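Lipase (Photobacterium sp. M37, PDB 2ORY) catalyses the hydrolysis of triacylglycerols as a cold-adapted, class 3 family lipase with an alpha/beta hydrolase fold. Local coordinates at residues 109-114 and 128-133; 183-188 and 214-219. All coordinates share one frame; numbering follows the deposited sequence.

How the interactions relate
Interaction 1 joins strand 110-112 and the loop after it to helix 127-138, whereas interaction 2 pairs helix 175-189 with helix 214-224. The first runs from the surface inward: an exposed lysine reaches over a buried serine to an exposed tyrosine, and a tryptophan and a leucine meet at its buried end. The second is apolar across its segments, one leucine against two aromatic rings, with Leu185 and Phe216 buried and Tyr219 partly exposed. The buried end of interaction 1 runs into interaction 2, since Trp113 places CE3 3.5 Å from CE1 of Phe216 and CZ2 3.7 Å from CG of Leu185. Leu133 also packs on Leu183, so helix 127-138 touches helix 175-189.

Interaction 1. Residues 109-114 and 128-133; sequences AMKKWP and STSYGL
Strand 110-112 passes helix 127-138 most closely at Lys111 and Ser130, whose CA atoms are 7.2 Å apart, and no hydrogen bond crosses between segments 109-114 and 128-133. The side chains of Lys111 and Ser130 both start out toward the other segment. The lysine touches with its aliphatic part: CD lies 3.6 Å from OG of Ser130, a van der Waals approach of a methylene to a hydroxyl oxygen. Beyond CD the chain bends at its last torsion (chi4 56°), which carries the ammonium group toward the phenol of Tyr131. The two side chains cross at about a right angle, with NZ of Lys111 4.0 Å from OH of Tyr131, too far for a hydrogen bond. The ammonium group also has a weak, long ion pair with Glu127, just before the helical segment. Both Lys111 and Tyr131 lie at the exposed rim of the contact, while Ser130 is buried.

Deeper in, Trp113 reaches the helix with the six-membered part of its indole, where CZ3 meets CD2 of Leu133 at 4.2 Å, the methyl approaching the ring obliquely. Its NE1, on the five-membered ring, is hydrogen-bonded to Asp189, which satisfies the buried N-H and limits rotation of the ring.

Backbone hydrogen bonds between Lys111 and Ile125, and between Trp113 and Leu123, tie this chain to strand 124-126 and the residue before it; that strand leads directly into helix 127-138. The contact therefore closes a two-stranded antiparallel pairing onto the helix that follows it, with Ile125 touching both Trp113 and Ser130. Past Leu133, the indole continues to Thr182 and Trp186 of helix 175-189.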
loop_
_atom_site.group_PDB
_atom_site.type_symbol
_atom_site.label_atom_id
_atom_site.label_comp_id
_atom_site.label_asym_id
_atom_site.label_seq_id
_atom_site.Cartn_x
_atom_site.Cartn_y
_atom_site.Cartn_z
ATOM N N ALA A 109 14.274 -13.326 6.237
ATOM C CA ALA A 109 14.974 -12.776 7.395
ATOM C C ALA A 109 14.045 -11.726 8.007
ATOM O O ALA A 109 13.303 -11.064 7.284
ATOM C CB ALA A 109 16.308 -12.127 6.962
ATOM N N MET A 110 14.073 -11.570 9.328
ATOM C CA MET A 110 13.191 -10.596 9.981
ATOM C C MET A 110 13.889 -9.729 11.016
ATOM O O MET A 110 14.942 -10.097 11.549
ATOM C CB MET A 110 12.011 -11.320 10.654
ATOM C CG MET A 110 11.206 -12.198 9.711
ATOM S SD MET A 110 9.806 -13.032 10.487
ATOM C CE MET A 110 8.490 -11.749 10.296
ATOM N N LYS A 111 13.284 -8.574 11.292
ATOM C CA LYS A 111 13.789 -7.625 12.287
ATOM C C LYS A 111 12.720 -7.350 13.347
ATOM O O LYS A 111 11.525 -7.260 13.050
ATOM C CB LYS A 111 14.220 -6.310 11.625
ATOM C CG LYS A 111 15.667 -6.333 11.128
ATOM C CD LYS A 111 16.099 -4.998 10.532
ATOM C CE LYS A 111 17.618 -4.911 10.377
ATOM N NZ LYS A 111 18.199 -6.022 9.558
ATOM N N LYS A 112 13.142 -7.220 14.595
ATOM C CA LYS A 112 12.164 -6.971 15.631
ATOM C C LYS A 112 11.683 -5.541 15.459
ATOM O O LYS A 112 12.463 -4.655 15.096
ATOM C CB LYS A 112 12.763 -7.186 17.031
ATOM C CG LYS A 112 13.804 -6.176 17.440
ATOM C CD LYS A 112 13.603 -5.713 18.884
ATOM C CE LYS A 112 13.772 -6.841 19.891
ATOM N NZ LYS A 112 13.317 -6.418 21.257
ATOM N N TRP A 113 10.386 -5.343 15.660
ATOM C CA TRP A 113 9.772 -4.029 15.563
ATOM C C TRP A 113 10.549 -3.143 16.533
ATOM O O TRP A 113 10.624 -3.417 17.733
ATOM C CB TRP A 113 8.302 -4.117 15.969
ATOM C CG TRP A 113 7.571 -2.823 15.906
ATOM C CD1 TRP A 113 6.969 -2.172 16.948
ATOM C CD2 TRP A 113 7.292 -2.047 14.728
ATOM N NE1 TRP A 113 6.325 -1.045 16.488
ATOM C CE2 TRP A 113 6.506 -0.942 15.135
ATOM C CE3 TRP A 113 7.630 -2.180 13.373
ATOM C CZ2 TRP A 113 6.049 0.028 14.232
ATOM C CZ3 TRP A 113 7.174 -1.210 12.468
ATOM C CH2 TRP A 113 6.392 -0.121 12.906
ATOM N N PRO A 114 11.148 -2.067 16.017
ATOM C CA PRO A 114 11.919 -1.192 16.893
ATOM C C PRO A 114 11.208 -0.114 17.699
ATOM O O PRO A 114 11.826 0.499 18.562
ATOM C CB PRO A 114 12.978 -0.606 15.949
ATOM C CG PRO A 114 12.293 -0.561 14.632
ATOM C CD PRO A 114 11.426 -1.803 14.591
ATOM N N SER A 128 12.191 -7.047 4.370
ATOM C CA SER A 128 11.583 -6.472 3.181
ATOM C C SER A 128 10.810 -5.196 3.538
ATOM O O SER A 128 11.068 -4.120 2.985
ATOM C CB SER A 128 10.638 -7.503 2.557
ATOM O OG SER A 128 10.191 -7.079 1.297
ATOM N N THR A 129 9.859 -5.298 4.461
ATOM C CA THR A 129 9.095 -4.108 4.840
ATOM C C THR A 129 9.979 -3.170 5.671
ATOM O O THR A 129 9.871 -1.943 5.566
ATOM C CB THR A 129 7.797 -4.463 5.639
ATOM O OG1 THR A 129 8.138 -4.858 6.966
ATOM C CG2 THR A 129 7.030 -5.599 4.958
ATOM N N SER A 130 10.876 -3.745 6.475
ATOM C CA SER A 130 11.782 -2.925 7.285
ATOM C C SER A 130 12.575 -1.958 6.387
ATOM O O SER A 130 12.662 -0.756 6.673
ATOM C CB SER A 130 12.734 -3.823 8.091
ATOM O OG SER A 130 13.620 -3.051 8.886
ATOM N N TYR A 131 13.142 -2.466 5.294
ATOM C CA TYR A 131 13.883 -1.586 4.393
ATOM C C TYR A 131 12.933 -0.632 3.679
ATOM O O TYR A 131 13.296 0.508 3.395
ATOM C CB TYR A 131 14.712 -2.378 3.353
ATOM C CG TYR A 131 15.972 -2.991 3.938
ATOM C CD1 TYR A 131 15.986 -4.314 4.379
ATOM C CD2 TYR A 131 17.109 -2.215 4.166
ATOM C CE1 TYR A 131 17.092 -4.851 5.045
ATOM C CE2 TYR A 131 18.223 -2.738 4.838
ATOM C CZ TYR A 131 18.201 -4.059 5.278
ATOM O OH TYR A 131 19.261 -4.586 5.981
ATOM N N GLY A 132 11.720 -1.093 3.390
ATOM C CA GLY A 132 10.757 -0.237 2.723
ATOM C C GLY A 132 10.385 0.962 3.596
ATOM O O GLY A 132 10.318 2.109 3.112
ATOM N N LEU A 133 10.130 0.698 4.878
ATOM C CA LEU A 133 9.783 1.756 5.835
ATOM C C LEU A 133 10.947 2.738 6.023
ATOM O O LEU A 133 10.722 3.944 6.056
ATOM C CB LEU A 133 9.417 1.160 7.205
ATOM C CG LEU A 133 9.207 2.172 8.350
ATOM C CD1 LEU A 133 8.066 3.127 8.006
ATOM C CD2 LEU A 133 8.908 1.427 9.648
#

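Interaction 2. Residues 183-188 and 214-219; sequences LALWLK and ADFADY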
loop_
_atom_site.group_PDB
_atom_site.type_symbol
_atom_site.label_atom_id
_atom_site.label_comp_id
_atom_site.label_asym_id
_atom_site.label_seq_id
_atom_site.Cartn_x
_atom_site.Cartn_y
_atom_site.Cartn_z
ATOM N N LEU A 183 3.650 2.217 8.337
ATOM C CA LEU A 183 4.098 3.571 8.634
ATOM C C LEU A 183 3.199 4.209 9.688
ATOM O O LEU A 183 3.698 4.878 10.603
ATOM C CB LEU A 183 4.124 4.458 7.372
ATOM C CG LEU A 183 4.700 5.869 7.618
ATOM C CD1 LEU A 183 5.608 6.311 6.487
ATOM C CD2 LEU A 183 3.575 6.852 7.767
ATOM N N ALA A 184 1.887 3.998 9.553
ATOM C CA ALA A 184 0.910 4.539 10.498
ATOM C C ALA A 184 1.208 4.067 11.922
ATOM O O ALA A 184 1.110 4.845 12.868
ATOM C CB ALA A 184 -0.504 4.119 10.092
ATOM N N LEU A 185 1.566 2.794 12.077
ATOM C CA LEU A 185 1.886 2.271 13.400
ATOM C C LEU A 185 3.144 2.940 13.942
ATOM O O LEU A 185 3.238 3.197 15.142
ATOM C CB LEU A 185 2.103 0.747 13.384
ATOM C CG LEU A 185 2.375 0.087 14.759
ATOM C CD1 LEU A 185 1.200 0.340 15.703
ATOM C CD2 LEU A 185 2.577 -1.410 14.611
ATOM N N TRP A 186 4.112 3.225 13.073
ATOM C CA TRP A 186 5.332 3.867 13.529
ATOM C C TRP A 186 5.021 5.259 14.072
ATOM O O TRP A 186 5.551 5.652 15.108
ATOM C CB TRP A 186 6.349 3.960 12.397
ATOM C CG TRP A 186 7.393 5.015 12.606
ATOM C CD1 TRP A 186 8.319 5.067 13.602
ATOM C CD2 TRP A 186 7.628 6.155 11.777
ATOM N NE1 TRP A 186 9.123 6.167 13.445
ATOM C CE2 TRP A 186 8.721 6.855 12.332
ATOM C CE3 TRP A 186 7.025 6.651 10.606
ATOM C CZ2 TRP A 186 9.227 8.025 11.763
ATOM C CZ3 TRP A 186 7.533 7.808 10.041
ATOM C CH2 TRP A 186 8.629 8.485 10.621
ATOM N N LEU A 187 4.157 5.995 13.369
ATOM C CA LEU A 187 3.759 7.337 13.791
ATOM C C LEU A 187 3.037 7.246 15.131
ATOM O O LEU A 187 3.258 8.062 16.019
ATOM C CB LEU A 187 2.850 7.981 12.734
ATOM C CG LEU A 187 3.538 8.327 11.411
ATOM C CD1 LEU A 187 2.562 8.939 10.393
ATOM C CD2 LEU A 187 4.630 9.312 11.722
ATOM N N LYS A 188 2.170 6.245 15.259
ATOM C CA LYS A 188 1.434 5.977 16.489
ATOM C C LYS A 188 2.423 5.728 17.644
ATOM O O LYS A 188 2.332 6.353 18.713
ATOM C CB LYS A 188 0.586 4.717 16.317
ATOM C CG LYS A 188 -0.878 4.944 16.028
ATOM C CD LYS A 188 -1.637 5.248 17.304
ATOM C CE LYS A 188 -3.132 5.098 17.091
ATOM N NZ LYS A 188 -3.884 5.318 18.354
ATOM N N ALA A 214 2.632 -12.727 13.580
ATOM C CA ALA A 214 1.407 -12.696 14.380
ATOM C C ALA A 214 1.472 -11.700 15.534
ATOM O O ALA A 214 0.554 -10.896 15.708
ATOM C CB ALA A 214 1.080 -14.099 14.909
ATOM N N ASP A 215 2.546 -11.758 16.316
ATOM C CA ASP A 215 2.727 -10.839 17.436
ATOM C C ASP A 215 2.751 -9.376 16.982
ATOM O O ASP A 215 2.265 -8.507 17.700
ATOM C CB ASP A 215 4.017 -11.159 18.215
ATOM C CG ASP A 215 3.875 -12.386 19.119
ATOM O OD1 ASP A 215 2.747 -12.912 19.234
ATOM O OD2 ASP A 215 4.889 -12.819 19.717
ATOM N N PHE A 216 3.317 -9.098 15.805
ATOM C CA PHE A 216 3.364 -7.729 15.269
ATOM C C PHE A 216 1.948 -7.329 14.869
ATOM O O PHE A 216 1.471 -6.245 15.211
ATOM C CB PHE A 216 4.260 -7.645 14.018
ATOM C CG PHE A 216 4.103 -6.353 13.240
ATOM C CD1 PHE A 216 4.822 -5.221 13.595
ATOM C CD2 PHE A 216 3.215 -6.275 12.166
ATOM C CE1 PHE A 216 4.668 -4.020 12.890
ATOM C CE2 PHE A 216 3.048 -5.085 11.455
ATOM C CZ PHE A 216 3.776 -3.956 11.816
ATOM N N ALA A 217 1.298 -8.221 14.125
ATOM C CA ALA A 217 -0.070 -8.021 13.661
ATOM C C ALA A 217 -1.047 -7.863 14.828
ATOM O O ALA A 217 -1.949 -7.030 14.775
ATOM C CB ALA A 217 -0.501 -9.201 12.774
ATOM N N ASP A 218 -0.888 -8.668 15.875
ATOM C CA ASP A 218 -1.781 -8.541 17.034
ATOM C C ASP A 218 -1.531 -7.199 17.757
ATOM O O ASP A 218 -2.462 -6.533 18.206
ATOM C CB ASP A 218 -1.589 -9.714 18.002
ATOM C CG ASP A 218 -2.207 -11.013 17.488
ATOM O OD1 ASP A 218 -3.136 -10.954 16.648
ATOM O OD2 ASP A 218 -1.768 -12.096 17.940
ATOM N N TYR A 219 -0.275 -6.792 17.866
ATOM C CA TYR A 219 -0.006 -5.519 18.494
ATOM C C TYR A 219 -0.651 -4.420 17.644
ATOM O O TYR A 219 -1.319 -3.519 18.165
ATOM C CB TYR A 219 1.488 -5.276 18.601
ATOM C CG TYR A 219 1.813 -3.894 19.086
ATOM C CD1 TYR A 219 1.506 -3.498 20.392
ATOM C CD2 TYR A 219 2.410 -2.962 18.236
ATOM C CE1 TYR A 219 1.791 -2.210 20.834
ATOM C CE2 TYR A 219 2.690 -1.669 18.673
ATOM C CZ TYR A 219 2.378 -1.302 19.965
ATOM O OH TYR A 219 2.636 -0.012 20.375
#
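Leu185 of helix 175-189 points its forked end at two aromatic rings, Phe216 and Tyr219, which stand three residues apart on helix 214-224. Leucine and phenylalanine come from opposite directions, and CD2 of Leu185 stops 3.8 Å from CE1 of Phe216. Tyr219 slants across the leucine instead: its CE2 is 3.9 Å from CD1 of Leu185, and its CD2 is 3.9 Å from the leucine CD2. The leucine CD2 is thus shared by both rings, while within the two segments CD1 meets the tyrosine. Each ring is met obliquely. In both aromatic residues CG is anti to the backbone N (chi1 167° in Phe216, 173° in Tyr219), and the rings end at the leucine although neither CB bond aims at it. The nearest CA atoms, of Leu185 and Tyr219, remain 9.5 Å apart, so side chains alone bridge the two segments. Phe220, Cys223 and Leu224 continue the packing on Leu185 along the same helix.

No polar bond joins segments 183-188 and 214-219 directly, but the phenol of Tyr219 is hydrogen-bonded to Asp189, just beyond the first segment. The pairing thus rests chiefly on apolar burial, with this one polar bond holding the hydroxyl end of the tyrosine in place.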